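Local atomic coordinates of uncharacterized protein (PDB entry 5IFF), a protein that acts as a restriction DNA glycosylase, probably removing adenine from its recognition sequence, and binds double-stranded DNA as a tetramer. Residues Asp89-Ala97 with Ile209-Ile217. The protein carries 2 engineered substitutions. Sequence-based numbering, arbitrary orientation.
Sequences DIYELLKFA and IVKFLRSII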
ATOM      1  N   ASP A  89     -22.291   5.012 -36.781  1.00 38.16           N
ATOM      2  CA  ASP A  89     -21.715   5.708 -35.637  1.00 37.61           C
ATOM      3  C   ASP A  89     -20.200   5.412 -35.574  1.00 37.26           C
ATOM      4  O   ASP A  89     -19.370   6.309 -35.301  1.00 37.23           O
ATOM      5  CB  ASP A  89     -22.360   5.260 -34.327  1.00 34.73           C
ATOM      6  CG  ASP A  89     -23.785   5.794 -34.142  1.00 38.71           C
ATOM      7  OD1 ASP A  89     -24.179   6.805 -34.751  1.00 38.06           O
ATOM      8  OD2 ASP A  89     -24.519   5.168 -33.355  1.00 39.74           O
ATOM      9  N   ILE A  90     -19.845   4.129 -35.767  1.00 34.09           N
ATOM     10  CA  ILE A  90     -18.436   3.724 -35.622  1.00 31.49           C
ATOM     11  C   ILE A  90     -17.617   4.329 -36.769  1.00 32.90           C
ATOM     12  O   ILE A  90     -16.504   4.843 -36.541  1.00 34.77           O
ATOM     13  CB  ILE A  90     -18.276   2.174 -35.564  1.00 35.22           C
ATOM     14  CG1 ILE A  90     -18.811   1.676 -34.217  1.00 38.17           C
ATOM     15  CG2 ILE A  90     -16.804   1.750 -35.561  1.00 35.73           C
ATOM     16  CD1 ILE A  90     -19.014   0.168 -34.209  1.00 40.62           C
ATOM     17  N   TYR A  91     -18.172   4.319 -37.985  1.00 33.46           N
ATOM     18  CA  TYR A  91     -17.439   4.910 -39.118  1.00 36.31           C
ATOM     19  C   TYR A  91     -17.163   6.395 -38.898  1.00 43.04           C
ATOM     20  O   TYR A  91     -16.108   6.914 -39.296  1.00 34.39           O
ATOM     21  CB  TYR A  91     -18.205   4.751 -40.437  1.00 37.29           C
ATOM     22  CG  TYR A  91     -18.567   3.345 -40.798  1.00 36.71           C
ATOM     23  CD1 TYR A  91     -17.785   2.250 -40.378  1.00 39.02           C
ATOM     24  CD2 TYR A  91     -19.706   3.102 -41.575  1.00 38.62           C
ATOM     25  CE1 TYR A  91     -18.169   0.921 -40.774  1.00 37.89           C
ATOM     26  CE2 TYR A  91     -20.076   1.842 -41.943  1.00 43.09           C
ATOM     27  CZ  TYR A  91     -19.312   0.756 -41.529  1.00 40.35           C
ATOM     28  OH  TYR A  91     -19.769  -0.486 -41.922  1.00 47.22           O
ATOM     29  N   GLU A  92     -18.157   7.101 -38.324  1.00 39.31           N
ATOM     30  CA  GLU A  92     -17.980   8.520 -37.988  1.00 44.00           C
ATOM     31  C   GLU A  92     -16.879   8.733 -36.930  1.00 36.19           C
ATOM     32  O   GLU A  92     -16.120   9.676 -36.978  1.00 34.02           O
ATOM     33  CB  GLU A  92     -19.295   9.120 -37.461  1.00 55.41           C
ATOM     34  CG  GLU A  92     -20.362   9.320 -38.533  1.00 75.30           C
ATOM     35  CD  GLU A  92     -19.981  10.374 -39.564  1.00 96.47           C
ATOM     36  OE1 GLU A  92     -19.727  11.535 -39.179  1.00101.60           O
ATOM     37  OE2 GLU A  92     -19.933  10.037 -40.764  1.00108.74           O
ATOM     38  N   LEU A  93     -16.803   7.849 -35.975  1.00 30.73           N
ATOM     39  CA  LEU A  93     -15.742   7.975 -34.992  1.00 29.34           C
ATOM     40  C   LEU A  93     -14.358   7.672 -35.611  1.00 32.87           C
ATOM     41  O   LEU A  93     -13.361   8.316 -35.266  1.00 30.57           O
ATOM     42  CB  LEU A  93     -16.005   7.048 -33.821  1.00 31.68           C
ATOM     43  CG  LEU A  93     -17.134   7.533 -32.922  1.00 36.19           C
ATOM     44  CD1 LEU A  93     -17.654   6.382 -32.081  1.00 34.23           C
ATOM     45  CD2 LEU A  93     -16.579   8.677 -32.088  1.00 36.64           C
ATOM     46  N   LEU A  94     -14.297   6.671 -36.485  1.00 33.94           N
ATOM     47  CA  LEU A  94     -13.012   6.369 -37.173  1.00 31.39           C
ATOM     48  C   LEU A  94     -12.568   7.551 -38.039  1.00 34.36           C
ATOM     49  O   LEU A  94     -11.347   7.881 -38.106  1.00 37.07           O
ATOM     50  CB  LEU A  94     -13.128   5.083 -38.001  1.00 32.89           C
ATOM     51  CG  LEU A  94     -13.284   3.788 -37.175  1.00 32.35           C
ATOM     52  CD1 LEU A  94     -13.534   2.612 -38.148  1.00 36.87           C
ATOM     53  CD2 LEU A  94     -12.083   3.542 -36.311  1.00 33.01           C
ATOM     54  N   LYS A  95     -13.530   8.193 -38.689  1.00 34.40           N
ATOM     55  CA  LYS A  95     -13.271   9.402 -39.480  1.00 40.65           C
ATOM     56  C   LYS A  95     -12.742  10.564 -38.617  1.00 38.57           C
ATOM     57  O   LYS A  95     -11.854  11.312 -39.028  1.00 39.12           O
ATOM     58  CB  LYS A  95     -14.534   9.873 -40.187  1.00 49.65           C
ATOM     59  CG  LYS A  95     -14.257  10.930 -41.267  1.00 65.35           C
ATOM     60  CD  LYS A  95     -15.503  11.218 -42.141  1.00 78.76           C
ATOM     61  CE  LYS A  95     -16.299   9.949 -42.486  1.00 78.17           C
ATOM     62  NZ  LYS A  95     -17.022  10.001 -43.822  1.00 83.44           N
ATOM     63  N   PHE A  96     -13.354  10.745 -37.462  1.00 34.77           N
ATOM     64  CA  PHE A  96     -12.884  11.744 -36.492  1.00 38.95           C
ATOM     65  C   PHE A  96     -11.413  11.485 -36.106  1.00 36.35           C
ATOM     66  O   PHE A  96     -10.560  12.396 -36.186  1.00 35.67           O
ATOM     67  CB  PHE A  96     -13.788  11.729 -35.253  1.00 38.25           C
ATOM     68  CG  PHE A  96     -13.323  12.647 -34.133  1.00 34.75           C
ATOM     69  CD1 PHE A  96     -13.466  14.030 -34.246  1.00 37.59           C
ATOM     70  CD2 PHE A  96     -12.752  12.118 -32.989  1.00 33.43           C
ATOM     71  CE1 PHE A  96     -13.059  14.892 -33.207  1.00 40.00           C
ATOM     72  CE2 PHE A  96     -12.330  12.966 -31.944  1.00 37.47           C
ATOM     73  CZ  PHE A  96     -12.490  14.366 -32.066  1.00 33.46           C
ATOM     74  N   ALA A  97     -11.113  10.243 -35.730  1.00 32.92           N
ATOM     75  CA  ALA A  97      -9.753   9.891 -35.366  1.00 35.67           C
ATOM     76  C   ALA A  97      -8.756  10.161 -36.490  1.00 37.29           C
ATOM     77  O   ALA A  97      -7.608  10.533 -36.203  1.00 36.42           O
ATOM     78  CB  ALA A  97      -9.678   8.442 -34.926  1.00 30.10           C
ATOM     79  N   ILE A 209      -7.920   3.223 -29.235  1.00 32.93           N
ATOM     80  CA  ILE A 209      -9.342   3.309 -29.555  1.00 31.39           C
ATOM     81  C   ILE A 209      -9.603   2.874 -31.006  1.00 31.00           C
ATOM     82  O   ILE A 209     -10.561   2.158 -31.261  1.00 30.28           O
ATOM     83  CB  ILE A 209      -9.905   4.742 -29.373  1.00 29.57           C
ATOM     84  CG1 ILE A 209      -9.802   5.171 -27.898  1.00 30.78           C
ATOM     85  CG2 ILE A 209     -11.401   4.827 -29.864  1.00 25.51           C
ATOM     86  CD1 ILE A 209     -10.557   4.176 -26.925  1.00 28.92           C
ATOM     87  N   VAL A 210      -8.773   3.329 -31.950  1.00 28.96           N
ATOM     88  CA  VAL A 210      -9.013   2.959 -33.368  1.00 30.39           C
ATOM     89  C   VAL A 210      -8.930   1.443 -33.626  1.00 31.76           C
ATOM     90  O   VAL A 210      -9.785   0.873 -34.300  1.00 30.43           O
ATOM     91  CB  VAL A 210      -8.037   3.744 -34.265  1.00 33.89           C
ATOM     92  CG1 VAL A 210      -8.019   3.213 -35.685  1.00 34.87           C
ATOM     93  CG2 VAL A 210      -8.398   5.195 -34.236  1.00 32.38           C
ATOM     94  N   LYS A 211      -7.900   0.793 -33.076  1.00 33.87           N
ATOM     95  CA  LYS A 211      -7.742  -0.645 -33.150  1.00 41.29           C
ATOM     96  C   LYS A 211      -8.940  -1.399 -32.515  1.00 31.15           C
ATOM     97  O   LYS A 211      -9.428  -2.412 -33.063  1.00 33.26           O
ATOM     98  CB  LYS A 211      -6.418  -1.029 -32.477  1.00 47.82           C
ATOM     99  CG  LYS A 211      -6.117  -2.497 -32.464  1.00 59.45           C
ATOM    100  CD  LYS A 211      -4.662  -2.789 -32.119  1.00 67.49           C
ATOM    101  CE  LYS A 211      -4.360  -4.290 -32.205  1.00 77.41           C
ATOM    102  NZ  LYS A 211      -4.931  -4.914 -33.436  1.00 79.47           N
ATOM    103  N   PHE A 212      -9.376  -0.914 -31.377  1.00 32.46           N
ATOM    104  CA  PHE A 212     -10.563  -1.470 -30.706  1.00 33.11           C
ATOM    105  C   PHE A 212     -11.821  -1.356 -31.587  1.00 31.82           C
ATOM    106  O   PHE A 212     -12.539  -2.341 -31.799  1.00 34.27           O
ATOM    107  CB  PHE A 212     -10.809  -0.749 -29.386  1.00 31.46           C
ATOM    108  CG  PHE A 212     -12.149  -1.074 -28.770  1.00 32.28           C
ATOM    109  CD1 PHE A 212     -12.467  -2.387 -28.423  1.00 33.85           C
ATOM    110  CD2 PHE A 212     -13.086  -0.073 -28.587  1.00 31.40           C
ATOM    111  CE1 PHE A 212     -13.710  -2.680 -27.864  1.00 32.46           C
ATOM    112  CE2 PHE A 212     -14.335  -0.357 -28.026  1.00 33.84           C
ATOM    113  CZ  PHE A 212     -14.638  -1.650 -27.668  1.00 30.38           C
ATOM    114  N   LEU A 213     -12.094  -0.151 -32.078  1.00 31.21           N
ATOM    115  CA  LEU A 213     -13.258   0.039 -32.944  1.00 31.75           C
ATOM    116  C   LEU A 213     -13.148  -0.792 -34.207  1.00 33.81           C
ATOM    117  O   LEU A 213     -14.092  -1.459 -34.590  1.00 34.07           O
ATOM    118  CB  LEU A 213     -13.442   1.515 -33.321  1.00 30.76           C
ATOM    119  CG  LEU A 213     -13.770   2.423 -32.125  1.00 30.09           C
ATOM    120  CD1 LEU A 213     -13.772   3.880 -32.557  1.00 30.94           C
ATOM    121  CD2 LEU A 213     -15.160   2.011 -31.500  1.00 32.45           C
ATOM    122  N   ARG A 214     -11.979  -0.786 -34.858  1.00 32.80           N
ATOM    123  CA  ARG A 214     -11.804  -1.647 -36.012  1.00 34.73           C
ATOM    124  C   ARG A 214     -12.112  -3.102 -35.684  1.00 35.32           C
ATOM    125  O   ARG A 214     -12.645  -3.815 -36.524  1.00 37.12           O
ATOM    126  CB  ARG A 214     -10.373  -1.541 -36.616  1.00 38.57           C
ATOM    127  CG  ARG A 214     -10.175  -0.226 -37.339  1.00 36.55           C
ATOM    128  CD  ARG A 214      -8.719  -0.052 -37.738  1.00 40.76           C
ATOM    129  NE  ARG A 214      -8.418   1.224 -38.386  1.00 40.72           N
ATOM    130  CZ  ARG A 214      -7.172   1.688 -38.550  1.00 43.27           C
ATOM    131  NH1 ARG A 214      -6.107   1.012 -38.066  1.00 40.71           N
ATOM    132  NH2 ARG A 214      -6.994   2.838 -39.176  1.00 45.10           N
ATOM    133  N   SER A 215     -11.810  -3.533 -34.464  1.00 33.39           N
ATOM    134  CA  SER A 215     -11.959  -4.946 -34.123  1.00 35.56           C
ATOM    135  C   SER A 215     -13.420  -5.288 -33.866  1.00 38.55           C
ATOM    136  O   SER A 215     -13.818  -6.436 -34.057  1.00 43.10           O
ATOM    137  CB  SER A 215     -11.141  -5.303 -32.879  1.00 38.42           C
ATOM    138  OG  SER A 215     -11.760  -4.817 -31.693  1.00 40.54           O
ATOM    139  N   ILE A 216     -14.209  -4.319 -33.406  1.00 35.70           N
ATOM    140  CA  ILE A 216     -15.614  -4.674 -33.175  1.00 41.92           C
ATOM    141  C   ILE A 216     -16.447  -4.652 -34.489  1.00 47.12           C
ATOM    142  O   ILE A 216     -17.433  -5.335 -34.581  1.00 54.22           O
ATOM    143  CB  ILE A 216     -16.282  -3.788 -32.129  1.00 41.34           C
ATOM    144  CG1 ILE A 216     -16.460  -2.384 -32.640  1.00 41.08           C
ATOM    145  CG2 ILE A 216     -15.517  -3.796 -30.787  1.00 43.47           C
ATOM    146  CD1 ILE A 216     -17.143  -1.469 -31.566  1.00 51.99           C
ATOM    147  N   ILE A 217     -16.052  -3.864 -35.478  1.00 44.23           N
ATOM    148  CA  ILE A 217     -16.594  -3.999 -36.825  1.00 48.78           C
ATOM    149  C   ILE A 217     -16.368  -5.433 -37.362  1.00 55.98           C
ATOM    150  O   ILE A 217     -17.267  -6.040 -37.946  1.00 60.36           O
ATOM    151  CB  ILE A 217     -15.907  -3.040 -37.817  1.00 51.89           C
ATOM    152  CG1 ILE A 217     -16.263  -1.594 -37.546  1.00 51.53           C
ATOM    153  CG2 ILE A 217     -16.305  -3.369 -39.273  1.00 56.42           C
ATOM    154  CD1 ILE A 217     -15.403  -0.715 -38.436  1.00 51.16           C
TER
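The ring of Y91 meets I217 at its edge, where CD1 of I217 lies near the ring plane, 4.0 Å from CE1 of Y91. The other flat group, the guanidinium of R214, has CG1 of V210 over the centre of one face, 3.3 Å above its plane; R214 adds to the seam mainly through its aliphatic stem, suiting an exposed margin where the charged end can meet solvent. The motif is an antiparallel helix pair: 87-99 against the C-terminal helix 203-216, with segment axes 10.4 Å apart at an angle of 154°. No hydrogen bond crosses it, so apolar contacts do the joining. L94 reaches its two branches to different partners: CD1 meets CD1 of I217 tip to tip at 3.8 Å, while CD2 touches CB of L213, the two side chains running past each other, and comes near CG1 of V210. Beta-branched I90 likewise offers two arms. Its CG2, anti to the backbone N, touches CG1 of I217 as these side chains pass in opposite directions, and also meets CB of L213, whereas CD1 extends to CD1 of I216 at 3.6 Å. I216 meets it with CG1 lodged between its own backbone N and carbonyl carbon (chi1 69°), which turns the tip of its side chain, CD1, toward I90. Cutting I90 back to an alanine would remove both arms and would probably open a gap beside I216 and I217, leaving their ends freer to turn. Behind the seam, L93 also packs on L195 of helix 188-201 and I90 on H80 of helix 72-81, so buried aliphatic residues suit both positions. The pair joins the C-terminal helix, down to I217, to helix 87-99, away from the adenine site. At its other end the short side chain of A97 lets V210 come near, its CB lying 3.6 Å from CG2 of V210.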